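Local structure of intimin (Escherichia coli, 1F00) at residues Gly131-Tyr136 / Ile168-Gln173; Val187-Lys192 / Ala276-Val281. The protein is a bacterial adhesin that attaches enteropathogenic E. coli to host cells by binding its translocated receptor, probably through the C-type lectin-like domain. One frame throughout, in Å; residues are numbered along the deposited sequence.

In the fold
Following the chain from the N terminus, the first Ig-like domain is followed by a second, in which interaction 1 closes a loop of 31 intervening residues that holds 16 strand residues and no helix. That contact joins the turn after strand 124-130 to the turn between strands 163-169 and 173-179, at the end of the domain that meets strands 12-14 and 91-94. The chain then enters the lectin-like domain, where interaction 2 brackets 83 residues, helices included, by pairing strand 184-190 with the C-terminal strand 276-281. The two loops lie in series, neither nesting nor crossing. The centres of interactions 1 and 2 are 41 Å apart, with no direct touch.

Interaction 1: Gly131-Tyr136 / Ile168-Gln173; sequences GGNGKY and ISSDNQ
N133 and D171 join two turns: the backbone N of N133 donates to D171 OD2 at 3.0 Å, arriving from above the carboxylate plane. From the opposite face of that plane comes the hydroxyl of S169, whose OG donates to the same D171 OD2 at 2.6 Å, so two donors grip one oxygen. The other oxygen, D171 OD1, offers its syn lone pair to Q173 NE2 at 2.9 Å, and the two bonded carboxylate oxygens leave the buried group little freedom to rotate. G132 CA sits 3.4 Å from D171 OD2; lacking a side chain, G132 lets the carboxylate come this close.

The ND2 end of the N133 amide points at S170 OG, but at 2.4 Å the pair is too short for its detail to be trusted. N133 OD1 accepts from K135 N at 3.0 Å, forming an Asx turn that continues the type II' turn from G131 to G134. K135 O in turn receives S170 N at 3.1 Å, while the aliphatic part of K135 lies against S170 OG. Y136 pairs with S169 in a non-hydrogen-bonded antiparallel bridge; its ring carries G134 O over the centre of one face, and Y136 OH donates to G131 O at 2.8 Å, on a lone pair.

Q173 also bonds through its amide to T95 and L97, and N133, D171 and Q173 rest on F94. Both turns belong to the second Ig-like domain, at the end of its sheet of strands 136-140, 163-169 and 173-179 that faces strands 12-14 and 91-94 of the first.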
loop_
_atom_site.group_PDB
_atom_site.type_symbol
_atom_site.label_atom_id
_atom_site.label_comp_id
_atom_site.label_asym_id
_atom_site.label_seq_id
_atom_site.Cartn_x
_atom_site.Cartn_y
_atom_site.Cartn_z
ATOM N N GLY A 131 -9.853 5.446 -3.200
ATOM C CA GLY A 131 -9.866 6.892 -3.292
ATOM C C GLY A 131 -9.061 7.374 -4.480
ATOM O O GLY A 131 -8.602 6.570 -5.288
ATOM N N GLY A 132 -8.873 8.685 -4.578
ATOM C CA GLY A 132 -8.134 9.232 -5.697
ATOM C C GLY A 132 -8.939 8.940 -6.948
ATOM O O GLY A 132 -10.140 8.697 -6.858
ATOM N N ASN A 133 -8.293 8.944 -8.109
ATOM C CA ASN A 133 -9.001 8.674 -9.355
ATOM C C ASN A 133 -8.990 7.191 -9.712
ATOM O O ASN A 133 -9.359 6.807 -10.823
ATOM C CB ASN A 133 -8.397 9.498 -10.493
ATOM C CG ASN A 133 -7.019 9.021 -10.890
ATOM O OD1 ASN A 133 -6.401 8.208 -10.200
ATOM N ND2 ASN A 133 -6.526 9.533 -12.006
ATOM N N GLY A 134 -8.549 6.365 -8.769
ATOM C CA GLY A 134 -8.528 4.930 -8.984
ATOM C C GLY A 134 -7.371 4.336 -9.762
ATOM O O GLY A 134 -7.300 3.118 -9.896
ATOM N N LYS A 135 -6.477 5.172 -10.285
ATOM C CA LYS A 135 -5.322 4.686 -11.044
ATOM C C LYS A 135 -4.100 4.768 -10.122
ATOM O O LYS A 135 -3.563 5.849 -9.883
ATOM C CB LYS A 135 -5.122 5.543 -12.294
ATOM C CG LYS A 135 -4.016 5.059 -13.212
ATOM C CD LYS A 135 -3.936 5.918 -14.471
ATOM C CE LYS A 135 -2.783 5.486 -15.364
ATOM N NZ LYS A 135 -2.710 6.305 -16.610
ATOM N N TYR A 136 -3.665 3.613 -9.621
ATOM C CA TYR A 136 -2.566 3.542 -8.661
ATOM C C TYR A 136 -1.203 3.039 -9.140
ATOM O O TYR A 136 -1.105 2.217 -10.050
ATOM C CB TYR A 136 -3.003 2.669 -7.479
ATOM C CG TYR A 136 -4.397 2.965 -6.968
ATOM C CD1 TYR A 136 -4.784 4.268 -6.670
ATOM C CD2 TYR A 136 -5.327 1.936 -6.763
ATOM C CE1 TYR A 136 -6.053 4.550 -6.184
ATOM C CE2 TYR A 136 -6.605 2.210 -6.273
ATOM C CZ TYR A 136 -6.958 3.524 -5.987
ATOM O OH TYR A 136 -8.211 3.826 -5.502
ATOM N N ILE A 168 0.437 5.996 -5.094
ATOM C CA ILE A 168 0.088 7.318 -5.592
ATOM C C ILE A 168 -0.968 7.149 -6.678
ATOM O O ILE A 168 -0.939 6.182 -7.442
ATOM C CB ILE A 168 1.320 8.075 -6.171
ATOM C CG1 ILE A 168 1.953 7.280 -7.311
ATOM C CG2 ILE A 168 2.337 8.324 -5.071
ATOM C CD1 ILE A 168 3.199 7.941 -7.892
ATOM N N SER A 169 -1.922 8.072 -6.721
ATOM C CA SER A 169 -2.976 8.031 -7.728
ATOM C C SER A 169 -2.652 9.129 -8.731
ATOM O O SER A 169 -2.049 10.139 -8.363
ATOM C CB SER A 169 -4.341 8.263 -7.071
ATOM O OG SER A 169 -4.328 9.417 -6.247
ATOM N N SER A 170 -3.048 8.946 -9.988
ATOM C CA SER A 170 -2.732 9.928 -11.016
ATOM C C SER A 170 -3.410 11.288 -10.892
ATOM O O SER A 170 -3.133 12.186 -11.686
ATOM C CB SER A 170 -2.967 9.341 -12.419
ATOM O OG SER A 170 -4.294 8.893 -12.594
ATOM N N ASP A 171 -4.297 11.452 -9.914
ATOM C CA ASP A 171 -4.930 12.752 -9.712
ATOM C C ASP A 171 -4.019 13.515 -8.755
ATOM O O ASP A 171 -4.354 14.601 -8.281
ATOM C CB ASP A 171 -6.332 12.615 -9.105
ATOM C CG ASP A 171 -6.324 11.878 -7.787
ATOM O OD1 ASP A 171 -6.736 12.464 -6.762
ATOM O OD2 ASP A 171 -5.901 10.709 -7.785
ATOM N N ASN A 172 -2.866 12.910 -8.474
ATOM C CA ASN A 172 -1.843 13.491 -7.611
ATOM C C ASN A 172 -2.088 13.435 -6.104
ATOM O O ASN A 172 -2.280 14.462 -5.449
ATOM C CB ASN A 172 -1.571 14.938 -8.030
ATOM C CG ASN A 172 -0.482 15.582 -7.213
ATOM O OD1 ASN A 172 0.641 15.079 -7.155
ATOM N ND2 ASN A 172 -0.803 16.706 -6.571
ATOM N N GLN A 173 -2.087 12.224 -5.562
ATOM C CA GLN A 173 -2.248 12.010 -4.127
ATOM C C GLN A 173 -1.281 10.904 -3.737
ATOM O O GLN A 173 -0.820 10.139 -4.593
ATOM C CB GLN A 173 -3.672 11.566 -3.765
ATOM C CG GLN A 173 -4.722 12.661 -3.793
ATOM C CD GLN A 173 -6.019 12.206 -3.147
ATOM O OE1 GLN A 173 -6.092 12.039 -1.930
ATOM N NE2 GLN A 173 -7.045 11.985 -3.964
#

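Interaction 2: Val187-Lys192 / Ala276-Val281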
loop_
_atom_site.group_PDB
_atom_site.type_symbol
_atom_site.label_atom_id
_atom_site.label_comp_id
_atom_site.label_asym_id
_atom_site.label_seq_id
_atom_site.Cartn_x
_atom_site.Cartn_y
_atom_site.Cartn_z
ATOM N N VAL A 187 13.332 -18.917 7.060
ATOM C CA VAL A 187 14.055 -19.150 5.815
ATOM C C VAL A 187 14.280 -20.617 5.444
ATOM O O VAL A 187 15.246 -21.230 5.886
ATOM C CB VAL A 187 15.428 -18.441 5.861
ATOM C CG1 VAL A 187 16.193 -18.677 4.564
ATOM C CG2 VAL A 187 15.231 -16.945 6.115
ATOM N N PRO A 188 13.382 -21.195 4.629
ATOM C CA PRO A 188 13.523 -22.595 4.210
ATOM C C PRO A 188 14.594 -22.680 3.118
ATOM O O PRO A 188 14.610 -21.862 2.194
ATOM C CB PRO A 188 12.141 -22.943 3.646
ATOM C CG PRO A 188 11.221 -21.920 4.252
ATOM C CD PRO A 188 12.062 -20.670 4.245
ATOM N N ASN A 189 15.489 -23.653 3.229
ATOM C CA ASN A 189 16.536 -23.843 2.230
ATOM C C ASN A 189 16.092 -25.051 1.390
ATOM O O ASN A 189 16.344 -26.203 1.742
ATOM C CB ASN A 189 17.876 -24.084 2.938
ATOM C CG ASN A 189 18.328 -22.867 3.756
ATOM O OD1 ASN A 189 18.838 -21.887 3.201
ATOM N ND2 ASN A 189 18.126 -22.921 5.078
ATOM N N MET A 190 15.432 -24.766 0.269
ATOM C CA MET A 190 14.869 -25.798 -0.601
ATOM C C MET A 190 15.743 -26.514 -1.635
ATOM O O MET A 190 15.245 -27.385 -2.353
ATOM C CB MET A 190 13.652 -25.217 -1.331
ATOM C CG MET A 190 12.617 -24.587 -0.413
ATOM S SD MET A 190 12.245 -25.644 0.994
ATOM C CE MET A 190 11.638 -27.147 0.159
ATOM N N SER A 191 17.024 -26.178 -1.725
ATOM C CA SER A 191 17.877 -26.813 -2.728
ATOM C C SER A 191 18.214 -28.283 -2.466
ATOM O O SER A 191 18.547 -29.027 -3.396
ATOM C CB SER A 191 19.170 -26.009 -2.899
ATOM O OG SER A 191 19.907 -25.958 -1.690
ATOM N N LYS A 192 18.110 -28.712 -1.213
ATOM C CA LYS A 192 18.435 -30.092 -0.867
ATOM C C LYS A 192 18.053 -30.459 0.558
ATOM O O LYS A 192 18.086 -29.614 1.453
ATOM C CB LYS A 192 19.941 -30.308 -1.017
ATOM C CG LYS A 192 20.765 -29.339 -0.161
ATOM C CD LYS A 192 22.262 -29.543 -0.330
ATOM C CE LYS A 192 23.048 -28.459 0.402
ATOM N NZ LYS A 192 24.516 -28.668 0.256
ATOM N N ALA A 276 15.098 -34.248 5.892
ATOM C CA ALA A 276 14.341 -33.004 5.884
ATOM C C ALA A 276 15.147 -31.812 5.406
ATOM O O ALA A 276 16.360 -31.900 5.238
ATOM C CB ALA A 276 13.789 -32.731 7.284
ATOM N N TYR A 277 14.450 -30.701 5.179
ATOM C CA TYR A 277 15.081 -29.468 4.738
ATOM C C TYR A 277 15.499 -28.651 5.947
ATOM O O TYR A 277 14.941 -28.808 7.033
ATOM C CB TYR A 277 14.114 -28.641 3.893
ATOM C CG TYR A 277 13.791 -29.272 2.570
ATOM C CD1 TYR A 277 12.633 -30.031 2.397
ATOM C CD2 TYR A 277 14.667 -29.146 1.491
ATOM C CE1 TYR A 277 12.356 -30.650 1.177
ATOM C CE2 TYR A 277 14.404 -29.765 0.270
ATOM C CZ TYR A 277 13.248 -30.513 0.122
ATOM O OH TYR A 277 12.991 -31.126 -1.081
ATOM N N ALA A 278 16.492 -27.786 5.757
ATOM C CA ALA A 278 16.946 -26.933 6.830
ATOM C C ALA A 278 16.175 -25.626 6.710
ATOM O O ALA A 278 16.324 -24.889 5.729
ATOM C CB ALA A 278 18.446 -26.676 6.716
ATOM N N THR A 279 15.314 -25.367 7.686
ATOM C CA THR A 279 14.546 -24.135 7.713
ATOM C C THR A 279 15.064 -23.364 8.914
ATOM O O THR A 279 15.000 -23.836 10.047
ATOM C CB THR A 279 13.026 -24.397 7.847
ATOM O OG1 THR A 279 12.525 -24.898 6.602
ATOM C CG2 THR A 279 12.284 -23.105 8.185
ATOM N N CYS A 280 15.605 -22.182 8.648
ATOM C CA CYS A 280 16.177 -21.344 9.690
ATOM C C CYS A 280 15.227 -20.251 10.178
ATOM O O CYS A 280 14.450 -19.698 9.403
ATOM C CB CYS A 280 17.471 -20.709 9.169
ATOM S SG CYS A 280 18.287 -19.576 10.315
ATOM N N VAL A 281 15.300 -19.957 11.473
ATOM C CA VAL A 281 14.487 -18.912 12.082
ATOM C C VAL A 281 15.458 -17.798 12.479
ATOM O O VAL A 281 16.346 -18.012 13.305
ATOM C CB VAL A 281 13.764 -19.418 13.344
ATOM C CG1 VAL A 281 12.883 -18.305 13.919
ATOM C CG2 VAL A 281 12.916 -20.644 13.005
HETATM O O HOH W 1 17.957 -27.655 3.323
HETATM O O HOH W 2 15.436 -30.580 -2.838
#
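V187 and C280 form a hydrogen-bonded antiparallel pair, V187 N reaching C280 O at 2.7 Å and C280 N returning to V187 O at 2.9 Å. A278 O is held twice by N189: backbone N at 2.9 Å and side-chain ND2 at 2.7 Å, from opposite faces of the carbonyl plane. N189 CG lies anti to the carbonyl carbon, beside the backbone N (chi1 -64°); ND2 meets A278 O from 46° out of the carbonyl plane. Where the strands part, a water accepts from A278 N and donates to N189 O and K192 O.

The bent chain of M190 places CE 3.5 Å from the centre of the Y277 ring, 4° off its normal: a CH-pi contact, with SD over the same face as a Met-aromatic partner. A second water links Y277 OH to M190 O. P188 CB packs on T279 OG1, whose hydroxyl is bonded to S241.

Such pairing of an early with the C-terminal strand is consistent with the C-type lectin-like fold, whose two ends come together. Strand 184-190 runs between 118-120 and 276-281. N189, A278 and C280 face helix 196-205, where C280 meets C203, probably its disulfide partner, while Y277 rests on I240 of strand 240-242.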